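Local coordinates for protein alginate lyase, family PL7 (Zobellia galactanivorans, PDB 4BE3) that cleaves alginate as an exolytic lyase of polysaccharide lyase family 7, probably by beta-elimination, at residues D33-V38 and K50-G55; T44-F49 and W299-T304; Y3-I8 and D26-A31; N262-K267 and W275-D280. All coordinates share one frame; numbering follows the deposited sequence.

Contact 1. Residues D33-V38 and K50-G55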
loop_
_atom_site.group_PDB
_atom_site.type_symbol
_atom_site.label_atom_id
_atom_site.label_comp_id
_atom_site.label_asym_id
_atom_site.label_seq_id
_atom_site.Cartn_x
_atom_site.Cartn_y
_atom_site.Cartn_z
ATOM N N ASP A 33 11.538 7.909 28.350
ATOM C CA ASP A 33 12.884 7.777 28.839
ATOM C C ASP A 33 13.273 6.275 28.958
ATOM O O ASP A 33 12.428 5.402 29.350
ATOM C CB ASP A 33 12.970 8.279 30.303
ATOM C CG ASP A 33 12.854 9.808 30.406
ATOM O OD1 ASP A 33 12.888 10.520 29.435
ATOM O OD2 ASP A 33 12.813 10.251 31.554
ATOM N N ASP A 34 14.546 6.031 28.655
ATOM C CA ASP A 34 15.108 4.618 28.668
ATOM C C ASP A 34 14.577 3.682 27.597
ATOM O O ASP A 34 14.972 2.499 27.666
ATOM C CB ASP A 34 14.819 3.918 29.990
ATOM C CG ASP A 34 15.620 4.496 31.147
ATOM O OD1 ASP A 34 16.576 5.340 30.919
ATOM O OD2 ASP A 34 15.219 4.091 32.271
ATOM N N PHE A 35 13.684 4.112 26.693
ATOM C CA PHE A 35 13.220 3.189 25.631
ATOM C C PHE A 35 13.296 3.878 24.304
ATOM O O PHE A 35 13.773 3.313 23.347
ATOM C CB PHE A 35 11.785 2.739 25.863
ATOM C CG PHE A 35 11.661 1.909 27.158
ATOM C CD1 PHE A 35 12.084 0.596 27.200
ATOM C CD2 PHE A 35 11.129 2.498 28.301
ATOM C CE1 PHE A 35 11.984 -0.137 28.415
ATOM C CE2 PHE A 35 11.037 1.777 29.508
ATOM C CZ PHE A 35 11.462 0.481 29.563
ATOM N N PHE A 36 12.702 5.094 24.207
ATOM C CA PHE A 36 12.433 5.614 22.831
ATOM C C PHE A 36 12.561 7.106 22.940
ATOM O O PHE A 36 11.683 7.749 23.589
ATOM C CB PHE A 36 11.034 5.274 22.359
ATOM C CG PHE A 36 10.659 5.886 20.978
ATOM C CD1 PHE A 36 11.428 5.653 19.791
ATOM C CD2 PHE A 36 9.526 6.738 20.908
ATOM C CE1 PHE A 36 11.009 6.211 18.560
ATOM C CE2 PHE A 36 9.117 7.276 19.682
ATOM C CZ PHE A 36 9.880 7.076 18.565
ATOM N N TYR A 37 13.686 7.642 22.498
ATOM C CA TYR A 37 13.991 9.067 22.865
ATOM C C TYR A 37 15.055 9.554 21.925
ATOM O O TYR A 37 15.561 8.826 21.112
ATOM C CB TYR A 37 14.491 9.278 24.291
ATOM C CG TYR A 37 15.660 8.367 24.678
ATOM C CD1 TYR A 37 15.382 7.082 25.209
ATOM C CD2 TYR A 37 16.984 8.771 24.521
ATOM C CE1 TYR A 37 16.459 6.241 25.600
ATOM C CE2 TYR A 37 18.040 7.951 24.929
ATOM C CZ TYR A 37 17.766 6.707 25.446
ATOM O OH TYR A 37 18.865 5.887 25.817
ATOM N N VAL A 38 15.379 10.825 22.008
ATOM C CA VAL A 38 16.348 11.437 21.061
ATOM C C VAL A 38 17.640 11.639 21.831
ATOM O O VAL A 38 17.600 12.023 23.026
ATOM C CB VAL A 38 15.884 12.847 20.544
ATOM C CG1 VAL A 38 17.035 13.461 19.750
ATOM C CG2 VAL A 38 14.630 12.613 19.642
ATOM N N LYS A 50 15.993 1.577 22.856
ATOM C CA LYS A 50 16.791 0.863 23.858
ATOM C C LYS A 50 15.831 -0.136 24.473
ATOM O O LYS A 50 14.616 0.165 24.683
ATOM C CB LYS A 50 17.297 1.863 24.827
ATOM C CG LYS A 50 18.248 1.194 25.920
ATOM C CD LYS A 50 18.645 2.269 26.955
ATOM C CE LYS A 50 19.696 1.607 27.872
ATOM N NZ LYS A 50 20.302 2.633 28.780
ATOM N N THR A 51 16.306 -1.364 24.688
ATOM C CA THR A 51 15.406 -2.359 25.272
ATOM C C THR A 51 16.224 -3.387 26.099
ATOM O O THR A 51 17.307 -3.784 25.674
ATOM C CB THR A 51 14.626 -3.085 24.141
ATOM O OG1 THR A 51 13.767 -4.087 24.673
ATOM C CG2 THR A 51 15.603 -3.843 23.131
ATOM N N PRO A 52 15.647 -3.887 27.165
ATOM C CA PRO A 52 16.467 -4.860 27.949
ATOM C C PRO A 52 16.343 -6.243 27.327
ATOM O O PRO A 52 15.542 -6.457 26.378
ATOM C CB PRO A 52 15.697 -4.827 29.347
ATOM C CG PRO A 52 14.223 -4.651 28.895
ATOM C CD PRO A 52 14.350 -3.616 27.815
ATOM N N ASN A 53 17.109 -7.207 27.885
ATOM C CA ASN A 53 16.983 -8.549 27.414
ATOM C C ASN A 53 15.645 -9.221 27.818
ATOM O O ASN A 53 15.115 -10.051 27.104
ATOM C CB ASN A 53 18.153 -9.356 28.156
ATOM C CG ASN A 53 19.551 -9.112 27.545
ATOM O OD1 ASN A 53 19.727 -8.386 26.546
ATOM N ND2 ASN A 53 20.593 -9.761 28.219
ATOM N N SER A 54 15.094 -8.782 28.989
ATOM C CA SER A 54 13.855 -9.351 29.402
ATOM C C SER A 54 12.949 -8.204 29.941
ATOM O O SER A 54 13.226 -7.636 30.993
ATOM C CB SER A 54 14.154 -10.461 30.462
ATOM O OG SER A 54 12.930 -10.858 31.027
ATOM N N GLY A 55 12.016 -7.711 29.090
ATOM C CA GLY A 55 11.025 -6.654 29.617
ATOM C C GLY A 55 9.668 -7.320 29.415
ATOM O O GLY A 55 9.498 -8.507 29.760
#
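K50 and Y37 cross obliquely where the two strands of a hairpin part, while F35 and P52 meet beside them. The K50 side chain is fully extended, with CG anti to the backbone N (chi1 -177°), and its methylene groups run past the backbone carbonyl of D34, K50 CB lying 3.7 Å from D34 O. Farther along, the phenol oxygen of Y37 touches the chain in the middle, Y37 OH to K50 CD being 3.8 Å. The lysine is thus packed by its aliphatic part; its ammonium group makes cation-pi contacts with Y290 and Y295, and the carboxylate of D34 is near but not in contact. The hydroxyl of Y290 is hydrogen-bonded to D34 O.

The F35 CB bond points away from 50-55. The ring meets P52 with an edge, near the ring plane, F35 CE1 standing 4.2 Å from P52 CD, and Y290 of helix 286-291 packs on both residues. A single backbone bond crosses, K50 N to F35 O at 2.9 Å, supplemented by a CA-H...O contact from F35 CA to K50 O. This is the open end of the beta hairpin formed by strands 36-41 and 44-52, at one margin of the seven-stranded antiparallel sheet in the beta-jelly-roll sandwich of the PL7 (concanavalin-like) fold.

Contact 2. Residues T44-F49 and W299-T304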
loop_
_atom_site.group_PDB
_atom_site.type_symbol
_atom_site.label_atom_id
_atom_site.label_comp_id
_atom_site.label_asym_id
_atom_site.label_seq_id
_atom_site.Cartn_x
_atom_site.Cartn_y
_atom_site.Cartn_z
ATOM N N THR A 44 24.815 15.802 15.151
ATOM C CA THR A 44 23.648 14.995 14.705
ATOM C C THR A 44 22.726 14.596 15.874
ATOM O O THR A 44 23.170 14.268 16.948
ATOM C CB THR A 44 24.161 13.679 14.056
ATOM O OG1 THR A 44 25.154 14.029 13.117
ATOM C CG2 THR A 44 23.051 12.817 13.326
ATOM N N ASP A 45 21.417 14.605 15.608
ATOM C CA ASP A 45 20.444 14.076 16.557
ATOM C C ASP A 45 20.092 12.609 16.102
ATOM O O ASP A 45 19.993 12.372 14.882
ATOM C CB ASP A 45 19.220 14.925 16.479
ATOM C CG ASP A 45 19.503 16.357 17.091
ATOM O OD1 ASP A 45 20.091 16.406 18.180
ATOM O OD2 ASP A 45 19.120 17.327 16.459
ATOM N N TRP A 46 19.807 11.725 17.062
ATOM C CA TRP A 46 19.539 10.311 16.713
ATOM C C TRP A 46 18.312 9.894 17.477
ATOM O O TRP A 46 18.114 10.328 18.605
ATOM C CB TRP A 46 20.776 9.412 17.237
ATOM C CG TRP A 46 22.062 9.716 16.568
ATOM C CD1 TRP A 46 23.004 10.702 16.907
ATOM C CD2 TRP A 46 22.643 9.007 15.419
ATOM N NE1 TRP A 46 24.047 10.715 15.977
ATOM C CE2 TRP A 46 23.910 9.706 15.092
ATOM C CE3 TRP A 46 22.265 7.887 14.676
ATOM C CZ2 TRP A 46 24.727 9.311 14.021
ATOM C CZ3 TRP A 46 23.094 7.479 13.599
ATOM C CH2 TRP A 46 24.307 8.163 13.307
ATOM N N VAL A 47 17.519 9.001 16.894
ATOM C CA VAL A 47 16.438 8.440 17.561
ATOM C C VAL A 47 16.983 7.138 18.213
ATOM O O VAL A 47 17.548 6.291 17.437
ATOM C CB VAL A 47 15.363 8.031 16.550
ATOM C CG1 VAL A 47 14.256 7.332 17.290
ATOM C CG2 VAL A 47 14.861 9.315 15.770
ATOM N N VAL A 48 16.825 7.023 19.528
ATOM C CA VAL A 48 17.393 5.888 20.227
ATOM C C VAL A 48 16.308 4.909 20.444
ATOM O O VAL A 48 15.251 5.290 20.960
ATOM C CB VAL A 48 17.976 6.320 21.580
ATOM C CG1 VAL A 48 18.509 5.127 22.436
ATOM C CG2 VAL A 48 19.131 7.308 21.428
ATOM N N PHE A 49 16.567 3.585 20.222
ATOM C CA PHE A 49 15.676 2.603 20.655
ATOM C C PHE A 49 16.499 1.730 21.641
ATOM O O PHE A 49 17.627 1.227 21.230
ATOM C CB PHE A 49 15.327 1.663 19.475
ATOM C CG PHE A 49 14.518 2.397 18.385
ATOM C CD1 PHE A 49 15.177 3.176 17.438
ATOM C CD2 PHE A 49 13.108 2.270 18.367
ATOM C CE1 PHE A 49 14.429 3.936 16.457
ATOM C CE2 PHE A 49 12.358 2.951 17.382
ATOM C CZ PHE A 49 13.036 3.743 16.424
ATOM N N TRP A 299 20.743 3.344 17.389
ATOM C CA TRP A 299 20.418 4.746 17.110
ATOM C C TRP A 299 20.196 4.933 15.671
ATOM O O TRP A 299 20.942 4.405 14.858
ATOM C CB TRP A 299 21.602 5.584 17.498
ATOM C CG TRP A 299 21.882 5.693 18.950
ATOM C CD1 TRP A 299 21.420 4.903 20.059
ATOM C CD2 TRP A 299 22.754 6.663 19.520
ATOM N NE1 TRP A 299 21.981 5.378 21.224
ATOM C CE2 TRP A 299 22.800 6.417 20.952
ATOM C CE3 TRP A 299 23.539 7.709 18.965
ATOM C CZ2 TRP A 299 23.577 7.221 21.835
ATOM C CZ3 TRP A 299 24.318 8.511 19.863
ATOM C CH2 TRP A 299 24.366 8.233 21.243
ATOM N N PHE A 300 19.143 5.650 15.271
ATOM C CA PHE A 300 18.909 5.804 13.860
ATOM C C PHE A 300 18.973 7.245 13.534
ATOM O O PHE A 300 18.420 8.099 14.319
ATOM C CB PHE A 300 17.471 5.347 13.502
ATOM C CG PHE A 300 17.311 3.841 13.476
ATOM C CD1 PHE A 300 17.224 3.154 14.681
ATOM C CD2 PHE A 300 17.282 3.213 12.214
ATOM C CE1 PHE A 300 17.039 1.777 14.655
ATOM C CE2 PHE A 300 17.127 1.776 12.214
ATOM C CZ PHE A 300 17.092 1.122 13.434
ATOM N N LYS A 301 19.562 7.574 12.412
ATOM C CA LYS A 301 19.428 9.026 12.065
ATOM C C LYS A 301 18.519 9.201 10.842
ATOM O O LYS A 301 18.170 10.318 10.438
ATOM C CB LYS A 301 20.789 9.621 11.807
ATOM C CG LYS A 301 21.474 9.084 10.644
ATOM C CD LYS A 301 22.604 10.074 10.571
ATOM C CE LYS A 301 23.178 10.213 9.204
ATOM N NZ LYS A 301 24.598 10.656 9.413
ATOM N N GLU A 302 18.180 8.126 10.186
ATOM C CA GLU A 302 17.232 8.284 9.062
ATOM C C GLU A 302 16.412 7.008 9.051
ATOM O O GLU A 302 16.960 5.862 9.334
ATOM C CB GLU A 302 18.004 8.370 7.774
ATOM C CG GLU A 302 16.995 7.970 6.637
ATOM C CD GLU A 302 17.316 8.427 5.192
ATOM O OE1 GLU A 302 18.483 8.428 4.817
ATOM O OE2 GLU A 302 16.354 8.747 4.380
ATOM N N ALA A 303 15.078 7.127 8.854
ATOM C CA ALA A 303 14.169 5.941 8.712
ATOM C C ALA A 303 13.110 6.491 7.732
ATOM O O ALA A 303 12.298 7.384 8.113
ATOM C CB ALA A 303 13.551 5.591 10.036
ATOM N N THR A 304 13.075 5.986 6.516
ATOM C CA THR A 304 12.126 6.489 5.493
ATOM C C THR A 304 11.380 5.347 4.907
ATOM O O THR A 304 12.041 4.419 4.391
ATOM C CB THR A 304 12.975 7.182 4.385
ATOM O OG1 THR A 304 13.641 8.240 5.111
ATOM C CG2 THR A 304 12.117 7.881 3.275
HETATM O O HOH W 1 18.906 12.894 12.283
#
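W46, W299 and K301 are brought together by their first torsions: in both tryptophans CG lies anti to the carbonyl carbon, whereas in K301 it sits between the backbone N and the carbonyl carbon (chi1 65°), which starts the lysine chain alongside the W46 indole. The setting is an antiparallel ladder between neighbouring strands of the seven-stranded sheet, with V47 and F300 as a hydrogen-bonded pair and V48 and W299 as a non-hydrogen-bonded one. V47 N donates to F300 O at 2.9 Å, and F300 N returns a bond to V47 O at 2.8 Å.

W46 is packed on both faces. Over one lies the aliphatic part of K301, whose CB makes a CH-pi contact 3.9 Å from the centroid of the six-membered ring; over the other comes W299 CE3, 3.5 Å from W46 CG. The two indoles meet obliquely, with planes 46° apart. An alanine in place of W46 would probably open a gap between K301 and W299, the lysine methylenes losing the indole face they lie along and W299 CE3 its aromatic neighbour. The ammonium of K301 is paired with E186, and W299 NE1 donates to E297.

On the other side of the sheet F49 and F300 cross at about a right angle, CE1 of F49 lying 3.4 Å from CD1 of F300, and both touch L258 of the opposing sheet. V48, meanwhile, places CG2 over the face of the W299 five-membered ring, 3.6 Å from its centroid.

Contact 3. Residues Y3-I8 and D26-A31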
loop_
_atom_site.group_PDB
_atom_site.type_symbol
_atom_site.label_atom_id
_atom_site.label_comp_id
_atom_site.label_asym_id
_atom_site.label_seq_id
_atom_site.Cartn_x
_atom_site.Cartn_y
_atom_site.Cartn_z
ATOM N N TYR A 3 11.589 15.348 20.428
ATOM C CA TYR A 3 10.886 14.091 20.293
ATOM C C TYR A 3 11.467 13.457 18.978
ATOM O O TYR A 3 11.838 14.129 18.056
ATOM C CB TYR A 3 9.374 14.357 20.117
ATOM C CG TYR A 3 8.740 14.774 21.432
ATOM C CD1 TYR A 3 8.469 13.774 22.373
ATOM C CD2 TYR A 3 8.520 16.151 21.744
ATOM C CE1 TYR A 3 7.936 14.129 23.605
ATOM C CE2 TYR A 3 7.976 16.523 22.967
ATOM C CZ TYR A 3 7.671 15.500 23.886
ATOM O OH TYR A 3 7.155 15.722 25.166
ATOM N N PRO A 4 11.478 12.143 18.945
ATOM C CA PRO A 4 11.853 11.412 17.728
ATOM C C PRO A 4 11.078 11.918 16.522
ATOM O O PRO A 4 11.677 11.945 15.371
ATOM C CB PRO A 4 11.404 9.996 18.084
ATOM C CG PRO A 4 11.738 9.921 19.580
ATOM C CD PRO A 4 11.161 11.238 20.093
ATOM N N SER A 5 9.787 12.414 16.693
ATOM C CA SER A 5 9.030 12.815 15.509
ATOM C C SER A 5 9.696 14.031 14.877
ATOM O O SER A 5 9.421 14.282 13.713
ATOM C CB SER A 5 7.576 13.169 15.837
ATOM O OG SER A 5 7.537 14.042 17.005
ATOM N N GLU A 6 10.522 14.746 15.638
ATOM C CA GLU A 6 11.186 15.902 15.013
ATOM C C GLU A 6 12.269 15.470 14.044
ATOM O O GLU A 6 12.746 16.275 13.277
ATOM C CB GLU A 6 11.829 16.779 16.063
ATOM C CG GLU A 6 10.748 17.419 16.997
ATOM C CD GLU A 6 11.318 18.266 18.124
ATOM O OE1 GLU A 6 12.144 19.185 17.849
ATOM O OE2 GLU A 6 10.955 17.969 19.327
ATOM N N LEU A 7 12.706 14.181 14.187
ATOM C CA LEU A 7 13.801 13.615 13.263
ATOM C C LEU A 7 13.274 12.696 12.181
ATOM O O LEU A 7 13.950 12.426 11.269
ATOM C CB LEU A 7 14.799 12.841 14.144
ATOM C CG LEU A 7 15.477 13.552 15.274
ATOM C CD1 LEU A 7 16.468 12.713 16.159
ATOM C CD2 LEU A 7 16.095 14.818 14.722
ATOM N N ILE A 8 12.031 12.260 12.282
ATOM C CA ILE A 8 11.442 11.326 11.361
ATOM C C ILE A 8 10.081 11.905 10.927
ATOM O O ILE A 8 9.038 11.723 11.569
ATOM C CB ILE A 8 11.207 9.950 12.058
ATOM C CG1 ILE A 8 12.571 9.376 12.539
ATOM C CG2 ILE A 8 10.524 8.916 11.075
ATOM C CD1 ILE A 8 12.303 8.056 13.287
ATOM N N ASP A 26 0.018 6.685 18.287
ATOM C CA ASP A 26 0.268 8.094 17.811
ATOM C C ASP A 26 1.588 8.567 18.309
ATOM O O ASP A 26 1.764 8.847 19.500
ATOM C CB ASP A 26 -0.760 9.189 18.306
ATOM C CG ASP A 26 -0.434 10.633 17.742
ATOM O OD1 ASP A 26 0.384 10.857 16.751
ATOM O OD2 ASP A 26 -1.065 11.590 18.291
ATOM N N LEU A 27 2.576 8.644 17.417
ATOM C CA LEU A 27 3.987 8.808 17.928
ATOM C C LEU A 27 4.485 10.151 17.710
ATOM O O LEU A 27 5.602 10.530 18.040
ATOM C CB LEU A 27 4.975 7.746 17.198
ATOM C CG LEU A 27 4.640 6.293 17.522
ATOM C CD1 LEU A 27 5.657 5.458 16.693
ATOM C CD2 LEU A 27 4.720 6.061 19.009
ATOM N N VAL A 28 3.595 11.011 17.169
ATOM C CA VAL A 28 4.017 12.418 17.115
ATOM C C VAL A 28 4.147 13.017 18.508
ATOM O O VAL A 28 3.142 12.870 19.396
ATOM C CB VAL A 28 3.068 13.263 16.204
ATOM C CG1 VAL A 28 3.430 14.752 16.329
ATOM C CG2 VAL A 28 3.275 12.872 14.719
ATOM N N ASN A 29 5.283 13.711 18.771
ATOM C CA ASN A 29 5.574 14.214 20.118
ATOM C C ASN A 29 5.410 13.174 21.197
ATOM O O ASN A 29 4.710 13.406 22.213
ATOM C CB ASN A 29 4.711 15.431 20.422
ATOM C CG ASN A 29 4.995 16.546 19.438
ATOM O OD1 ASN A 29 6.167 16.672 18.993
ATOM N ND2 ASN A 29 3.953 17.336 19.028
ATOM N N TYR A 30 6.068 12.008 21.011
ATOM C CA TYR A 30 6.013 10.953 22.032
ATOM C C TYR A 30 7.371 10.486 22.313
ATOM O O TYR A 30 8.116 10.258 21.345
ATOM C CB TYR A 30 5.186 9.837 21.507
ATOM C CG TYR A 30 5.165 8.674 22.511
ATOM C CD1 TYR A 30 4.382 8.733 23.626
ATOM C CD2 TYR A 30 6.026 7.547 22.321
ATOM C CE1 TYR A 30 4.340 7.687 24.588
ATOM C CE2 TYR A 30 5.952 6.494 23.209
ATOM C CZ TYR A 30 5.129 6.579 24.339
ATOM O OH TYR A 30 5.122 5.550 25.241
ATOM N N ALA A 31 7.731 10.353 23.594
ATOM C CA ALA A 31 9.042 9.723 23.920
ATOM C C ALA A 31 8.807 9.010 25.219
ATOM O O ALA A 31 7.811 9.298 25.945
ATOM C CB ALA A 31 10.184 10.770 24.065
HETATM O O HOH W 2 8.065 11.230 18.760
HETATM O O HOH W 3 7.292 16.453 16.377
#
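Y3, P4 and S5 meet N29 to A31 through three kinds of interaction, of which aromatic packing is the first. The Y3 ring lies against the backbone of N29, whose carbonyl carbon stands over one face toward the rim, 3.3 Å from Y3 CD1. N29 CB adds a CH-pi contact over the same ring, 4.2 Å from the centroid and 14° off the normal. Side chain crosses side chain at about a right angle here, while the backbone N of A31 lies at the ring edge, in plane.

Apolar contacts continue the interface: A31 CB is 3.9 Å from Y3 CD1 and 4.1 Å from P4 CD, so that a single methyl group bridges tyrosine and proline. P4 also packs on F36, V38 and V47 of the sheet.

Polar contacts gather round S5. Its hydroxyl, with OG held between the backbone N and the carbonyl carbon (chi1 47°), accepts a nearly straight bond from N29 N at 2.9 Å. A water bridges the backbones: it accepts from S5 N and from Y30 N and donates to L27 O, the last at 2.7 Å, satisfying three main-chain groups at once. Segment 3-8 is also braced internally, Y3 N donating to E6 OE2 at 2.9 Å. The whole is a loop-to-loop packing that ties the N-terminal segment to the connection between strands 23-24 and 36-41.

Contact 4. Residues N262-K267 and W275-D280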
loop_
_atom_site.group_PDB
_atom_site.type_symbol
_atom_site.label_atom_id
_atom_site.label_comp_id
_atom_site.label_asym_id
_atom_site.label_seq_id
_atom_site.Cartn_x
_atom_site.Cartn_y
_atom_site.Cartn_z
ATOM N N ASN A 262 15.436 -7.061 20.479
ATOM C CA ASN A 262 16.604 -7.733 21.175
ATOM C C ASN A 262 16.498 -9.200 20.963
ATOM O O ASN A 262 15.485 -9.745 21.319
ATOM C CB ASN A 262 16.498 -7.427 22.624
ATOM C CG ASN A 262 17.848 -7.689 23.355
ATOM O OD1 ASN A 262 18.739 -8.305 22.746
ATOM N ND2 ASN A 262 17.976 -7.200 24.557
ATOM N N GLN A 263 17.538 -9.887 20.413
ATOM C CA GLN A 263 17.338 -11.325 20.306
ATOM C C GLN A 263 18.084 -12.020 21.451
ATOM O O GLN A 263 18.067 -13.249 21.487
ATOM C CB GLN A 263 18.088 -11.816 19.065
ATOM C CG GLN A 263 17.605 -11.028 17.813
ATOM C CD GLN A 263 16.146 -11.341 17.507
ATOM O OE1 GLN A 263 15.236 -10.403 17.676
ATOM N NE2 GLN A 263 15.842 -12.501 17.067
ATOM N N THR A 264 18.591 -11.267 22.412
ATOM C CA THR A 264 19.157 -12.006 23.572
ATOM C C THR A 264 18.124 -11.967 24.734
ATOM O O THR A 264 17.669 -10.923 25.172
ATOM C CB THR A 264 20.443 -11.235 24.061
ATOM O OG1 THR A 264 21.413 -11.217 23.025
ATOM C CG2 THR A 264 21.117 -12.118 25.220
ATOM N N ASN A 265 17.688 -13.142 25.107
ATOM C CA ASN A 265 16.711 -13.319 26.211
ATOM C C ASN A 265 17.323 -14.143 27.315
ATOM O O ASN A 265 18.504 -14.541 27.258
ATOM C CB ASN A 265 15.472 -14.014 25.649
ATOM C CG ASN A 265 15.855 -15.279 24.906
ATOM O OD1 ASN A 265 16.318 -16.221 25.558
ATOM N ND2 ASN A 265 15.636 -15.330 23.532
ATOM N N GLY A 266 16.495 -14.442 28.322
ATOM C CA GLY A 266 17.023 -15.246 29.437
ATOM C C GLY A 266 16.481 -16.648 29.423
ATOM O O GLY A 266 16.683 -17.377 30.425
ATOM N N LYS A 267 15.954 -17.117 28.291
ATOM C CA LYS A 267 15.459 -18.483 28.216
ATOM C C LYS A 267 16.592 -19.497 28.238
ATOM O O LYS A 267 17.705 -19.231 27.783
ATOM C CB LYS A 267 14.556 -18.660 26.983
ATOM C CG LYS A 267 13.325 -17.677 27.115
ATOM C CD LYS A 267 12.490 -17.864 25.853
ATOM C CE LYS A 267 11.467 -18.993 26.085
ATOM N NZ LYS A 267 10.995 -19.375 24.701
ATOM N N TRP A 275 17.671 -20.141 19.520
ATOM C CA TRP A 275 17.069 -18.813 19.895
ATOM C C TRP A 275 16.981 -18.541 21.400
ATOM O O TRP A 275 16.679 -17.405 21.728
ATOM C CB TRP A 275 15.571 -18.785 19.371
ATOM C CG TRP A 275 15.528 -18.887 17.887
ATOM C CD1 TRP A 275 15.244 -19.996 17.089
ATOM C CD2 TRP A 275 15.759 -17.778 16.926
ATOM N NE1 TRP A 275 15.279 -19.642 15.750
ATOM C CE2 TRP A 275 15.626 -18.353 15.605
ATOM C CE3 TRP A 275 16.131 -16.438 17.068
ATOM C CZ2 TRP A 275 15.797 -17.560 14.432
ATOM C CZ3 TRP A 275 16.271 -15.624 15.895
ATOM C CH2 TRP A 275 16.102 -16.165 14.622
ATOM N N SER A 276 17.163 -19.552 22.297
ATOM C CA SER A 276 17.065 -19.276 23.759
ATOM C C SER A 276 18.488 -19.104 24.262
ATOM O O SER A 276 19.232 -20.042 24.272
ATOM C CB SER A 276 16.345 -20.473 24.510
ATOM O OG SER A 276 14.983 -20.436 23.939
ATOM N N THR A 277 18.820 -17.850 24.614
ATOM C CA THR A 277 20.217 -17.493 24.750
ATOM C C THR A 277 20.778 -17.528 26.189
ATOM O O THR A 277 21.968 -17.378 26.364
ATOM C CB THR A 277 20.400 -16.078 24.212
ATOM O OG1 THR A 277 19.382 -15.206 24.789
ATOM C CG2 THR A 277 20.069 -16.077 22.703
ATOM N N GLY A 278 19.906 -17.684 27.184
ATOM C CA GLY A 278 20.412 -17.927 28.574
ATOM C C GLY A 278 21.270 -16.767 29.079
ATOM O O GLY A 278 22.227 -17.004 29.788
ATOM N N ALA A 279 20.923 -15.523 28.758
ATOM C CA ALA A 279 21.688 -14.377 29.192
ATOM C C ALA A 279 21.252 -13.971 30.607
ATOM O O ALA A 279 20.239 -14.490 31.146
ATOM C CB ALA A 279 21.324 -13.196 28.276
ATOM N N ASP A 280 22.011 -13.052 31.181
ATOM C CA ASP A 280 21.683 -12.555 32.519
ATOM C C ASP A 280 20.533 -11.556 32.369
ATOM O O ASP A 280 20.692 -10.617 31.556
ATOM C CB ASP A 280 22.920 -11.764 33.036
ATOM C CG ASP A 280 24.083 -12.720 33.408
ATOM O OD1 ASP A 280 23.849 -13.939 33.621
ATOM O OD2 ASP A 280 25.193 -12.212 33.332
HETATM O O HOH W 4 16.327 -15.096 20.332
HETATM O O HOH W 5 13.378 -18.818 22.400
HETATM O O HOH W 6 13.017 -21.988 24.806
#
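An Asx turn at N265 organises this contact, in which two irregular segments of the long connection between strand 260-262 and helix 286-291 fold against each other, 275-280 meeting 262-267. The N265 side chain, with CG between the backbone N and the carbonyl carbon (chi1 52°), spends both ends of its amide. OD1 accepts from K267 N at 2.9 Å, the bond that closes the turn, and from T277 N at 3.1 Å, the two donors approaching from opposite faces of the amide plane. ND2 donates to W275 O at 2.9 Å, that oxygen lying in the plane of the amide, and has a second partner in N63.

The backbone of N265 is engaged as well: its N donates to T277 OG1 at 2.7 Å, and its O accepts from A279 N at 3.0 Å. With an alanine at N265 the N-H groups of K267 and T277 would probably lose their shared acceptor, and W275 O and N63 a donor, while the backbone bonds of N265 stay.

Apolar contacts flank this network. T264 CG2 is unusually close to A279 CB, at 3.2 Å, and K267 CB rests on S276 CB at 3.6 Å. A water donates to both Q263 O and W275 O, so that the latter receives two hydrogens. The chemistry implies that the amide of N265, together with its own backbone N and O, supplies much of the polar bonding between two segments that lack regular secondary structure.

Contacts 1 and 2 share strand 44-52, one at each end, and meet where V48 N lies 2.7 Å from Y37 O in a probable hydrogen bond. Contact 3 sits beside both: P4 CB packs 3.3 Å from F36 CZ, and L7 CD1 lies 3.5 Å from D45 CB. Contact 4 meets the 50-55 side of contact 1, where N262 ND2 probably bonds N53 OD1 at 2.9 Å; it stays about 9 Å, between nearest atoms, from contact 2 and about 16 Å from contact 3. None of the four contributes a residue to the tartrate pocket, which is lined by residues such as H111 and Y255: the side chains of Q263, L27, F49 and F35 lie about 10, 11, 12 and 13 Å from the ligand.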